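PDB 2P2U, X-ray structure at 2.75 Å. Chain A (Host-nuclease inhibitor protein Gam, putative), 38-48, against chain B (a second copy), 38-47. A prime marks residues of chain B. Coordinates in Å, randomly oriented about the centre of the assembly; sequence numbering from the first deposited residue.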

# COMPACT_ATOMS: atom_id res chain seq x y z
N GLN A 38 -6.12 20.85 9.67
CA GLN A 38 -4.97 21.44 10.33
C GLN A 38 -3.75 20.52 10.42
O GLN A 38 -2.61 20.97 10.43
CB GLN A 38 -5.37 21.85 11.73
CG GLN A 38 -6.21 23.07 11.72
CD GLN A 38 -6.22 23.70 13.07
OE1 GLN A 38 -5.27 23.54 13.84
NE2 GLN A 38 -7.29 24.43 13.38
N MSE A 39 -4.02 19.23 10.54
CA MSE A 39 -2.97 18.24 10.63
C MSE A 39 -2.31 18.14 9.26
O MSE A 39 -1.08 18.19 9.16
CB MSE A 39 -3.58 16.91 11.09
CG MSE A 39 -2.64 15.76 11.12
SE MSE A 39 -3.64 14.07 11.26
CE MSE A 39 -4.08 13.54 9.41
N ASN A 40 -3.13 18.06 8.21
CA ASN A 40 -2.67 18.00 6.83
C ASN A 40 -2.10 19.32 6.30
O ASN A 40 -1.65 19.41 5.15
CB ASN A 40 -3.81 17.53 5.93
CG ASN A 40 -4.14 16.07 6.12
OD1 ASN A 40 -3.75 15.44 7.10
ND2 ASN A 40 -4.86 15.52 5.17
N GLU A 41 -2.14 20.36 7.13
CA GLU A 41 -1.43 21.58 6.85
C GLU A 41 -0.08 21.58 7.59
O GLU A 41 0.89 22.20 7.14
CB GLU A 41 -2.29 22.78 7.26
CG GLU A 41 -1.56 24.14 7.42
CD GLU A 41 -2.54 25.32 7.54
OE1 GLU A 41 -2.58 26.16 6.62
OE2 GLU A 41 -3.30 25.38 8.55
N ALA A 42 -0.03 20.89 8.73
CA ALA A 42 1.18 20.80 9.54
C ALA A 42 2.15 19.81 8.87
O ALA A 42 3.37 20.09 8.78
CB ALA A 42 0.84 20.37 10.96
N ILE A 43 1.59 18.69 8.41
CA ILE A 43 2.26 17.65 7.65
C ILE A 43 2.59 18.14 6.25
O ILE A 43 3.61 17.78 5.67
CB ILE A 43 1.35 16.44 7.55
CG1 ILE A 43 1.48 15.63 8.83
CG2 ILE A 43 1.60 15.60 6.31
CD1 ILE A 43 0.33 14.69 9.01
N ASP A 44 1.73 18.95 5.68
CA ASP A 44 2.02 19.44 4.37
C ASP A 44 3.24 20.29 4.46
O ASP A 44 4.12 20.16 3.64
CB ASP A 44 0.84 20.22 3.79
CG ASP A 44 0.13 19.45 2.69
OD1 ASP A 44 0.25 18.18 2.67
OD2 ASP A 44 -0.53 20.12 1.86
N ALA A 45 3.29 21.14 5.48
CA ALA A 45 4.36 22.10 5.67
C ALA A 45 5.70 21.39 6.00
O ALA A 45 6.78 21.81 5.54
CB ALA A 45 4.00 23.08 6.76
N ALA A 46 5.63 20.33 6.78
CA ALA A 46 6.83 19.66 7.16
C ALA A 46 7.42 19.03 5.90
O ALA A 46 8.58 19.24 5.61
CB ALA A 46 6.58 18.64 8.27
N LYS A 47 6.62 18.31 5.12
CA LYS A 47 7.13 17.65 3.93
C LYS A 47 7.77 18.66 2.99
O LYS A 47 8.59 18.31 2.15
CB LYS A 47 6.04 16.87 3.19
CG LYS A 47 5.71 15.53 3.80
CD LYS A 47 4.82 14.66 2.86
CE LYS A 47 4.16 13.53 3.68
NZ LYS A 47 3.37 12.50 2.95
N ALA A 48 7.39 19.92 3.13
CA ALA A 48 7.80 20.95 2.19
C ALA A 48 9.10 21.60 2.65
O ALA A 48 9.93 21.96 1.82
CB ALA A 48 6.69 21.99 2.03
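Chain B 38-47: QMNEAIDAAK

How do the two backbones run? Both stretches are helical, each a segment of a longer helix, and they lie antiparallel: the angle between their N-to-C directions is 180°, with the axes 8.8 Å apart at closest approach. Each helix is kinked: the N atoms of Asn40, Glu41 and Asp44, and of their primed counterparts, lack a bond to the turn before, yet Ile43 N still donates a hydrogen bond to Met39 O at 2.8 Å, and Ile43′ N to Met39′ O at the same distance.

How do the residues line up? Ile43 lies opposite Ile43′, their CA atoms 5.2 Å apart, so the antiparallel course brings Met39 to Ala46′ and Ala46 to Met39′, each with CA atoms 5.4 Å apart.

Which side chains fill the centre? Ile43 CG1 meets Ile43′ CG1 at 3.5 Å, although both CA-to-CB bonds point sideways. Ala46 points toward chain B, and its CB lies 3.7 Å from Ala42′ CB; Ala42 CB and Ala46′ CB repeat that distance. At these alanines the side chain is no more than a methyl group, which goes with the short 8.8 Å separation of the axes.

What flanks the central contact? The selenium of selenomethionine Met39 lies against the base of Lys47′, with SE 4.3 Å from Lys47′ CA and 4.4 Å from Lys47′ CG, and Ile43 CD1 reaches the same Lys47′ CG at 4.4 Å. No hydrogen bond crosses between the stretches; apolar packing joins them, burying 416 Å² in total.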

# COMPACT_ATOMS: atom_id res chain seq x y z
N GLN B 38 13.70 15.52 11.71
CA GLN B 38 12.92 16.68 12.09
C GLN B 38 11.51 16.72 11.48
O GLN B 38 10.58 17.27 12.06
CB GLN B 38 13.66 17.92 11.66
CG GLN B 38 14.81 18.20 12.55
CD GLN B 38 15.25 19.62 12.41
OE1 GLN B 38 14.44 20.49 12.05
NE2 GLN B 38 16.53 19.87 12.68
N MSE B 39 11.39 16.17 10.28
CA MSE B 39 10.14 16.13 9.58
C MSE B 39 9.24 15.12 10.31
O MSE B 39 8.09 15.43 10.61
CB MSE B 39 10.38 15.75 8.12
CG MSE B 39 9.17 15.55 7.29
SE MSE B 39 9.62 14.63 5.62
CE MSE B 39 9.55 12.69 6.02
N ASN B 40 9.80 13.94 10.61
CA ASN B 40 9.11 12.89 11.34
C ASN B 40 8.88 13.20 12.82
O ASN B 40 8.28 12.40 13.56
CB ASN B 40 9.88 11.58 11.19
CG ASN B 40 9.78 11.00 9.80
OD1 ASN B 40 9.40 11.68 8.85
ND2 ASN B 40 10.13 9.74 9.68
N GLU B 41 9.37 14.34 13.27
CA GLU B 41 9.02 14.86 14.58
C GLU B 41 7.89 15.89 14.45
O GLU B 41 7.09 16.07 15.37
CB GLU B 41 10.26 15.47 15.24
CG GLU B 41 10.02 16.43 16.44
CD GLU B 41 11.31 16.75 17.20
OE1 GLU B 41 11.43 16.33 18.37
OE2 GLU B 41 12.22 17.40 16.62
N ALA B 42 7.84 16.57 13.30
CA ALA B 42 6.82 17.57 13.03
C ALA B 42 5.49 16.87 12.70
O ALA B 42 4.42 17.27 13.19
CB ALA B 42 7.26 18.49 11.90
N ILE B 43 5.61 15.81 11.88
CA ILE B 43 4.53 14.91 11.51
C ILE B 43 4.11 14.04 12.68
O ILE B 43 2.95 13.70 12.84
CB ILE B 43 5.00 14.03 10.36
CG1 ILE B 43 4.86 14.79 9.06
CG2 ILE B 43 4.29 12.68 10.32
CD1 ILE B 43 5.69 14.18 7.97
N ASP B 44 5.06 13.66 13.50
CA ASP B 44 4.71 12.85 14.62
C ASP B 44 3.84 13.67 15.52
O ASP B 44 2.82 13.17 15.97
CB ASP B 44 5.95 12.35 15.37
CG ASP B 44 6.19 10.87 15.13
OD1 ASP B 44 5.69 10.32 14.09
OD2 ASP B 44 6.86 10.25 16.01
N ALA B 45 4.23 14.92 15.73
CA ALA B 45 3.54 15.82 16.63
C ALA B 45 2.13 16.19 16.11
O ALA B 45 1.17 16.30 16.88
CB ALA B 45 4.37 17.07 16.85
N ALA B 46 2.02 16.37 14.80
CA ALA B 46 0.76 16.75 14.25
C ALA B 46 -0.20 15.58 14.45
O ALA B 46 -1.28 15.78 14.99
CB ALA B 46 0.89 17.17 12.79
N LYS B 47 0.20 14.37 14.10
CA LYS B 47 -0.70 13.22 14.23
C LYS B 47 -1.15 13.06 15.67
O LYS B 47 -2.18 12.45 15.93
CB LYS B 47 -0.04 11.93 13.75
CG LYS B 47 -0.02 11.75 12.25
CD LYS B 47 0.39 10.32 11.83
CE LYS B 47 0.81 10.31 10.34
NZ LYS B 47 1.11 9.01 9.70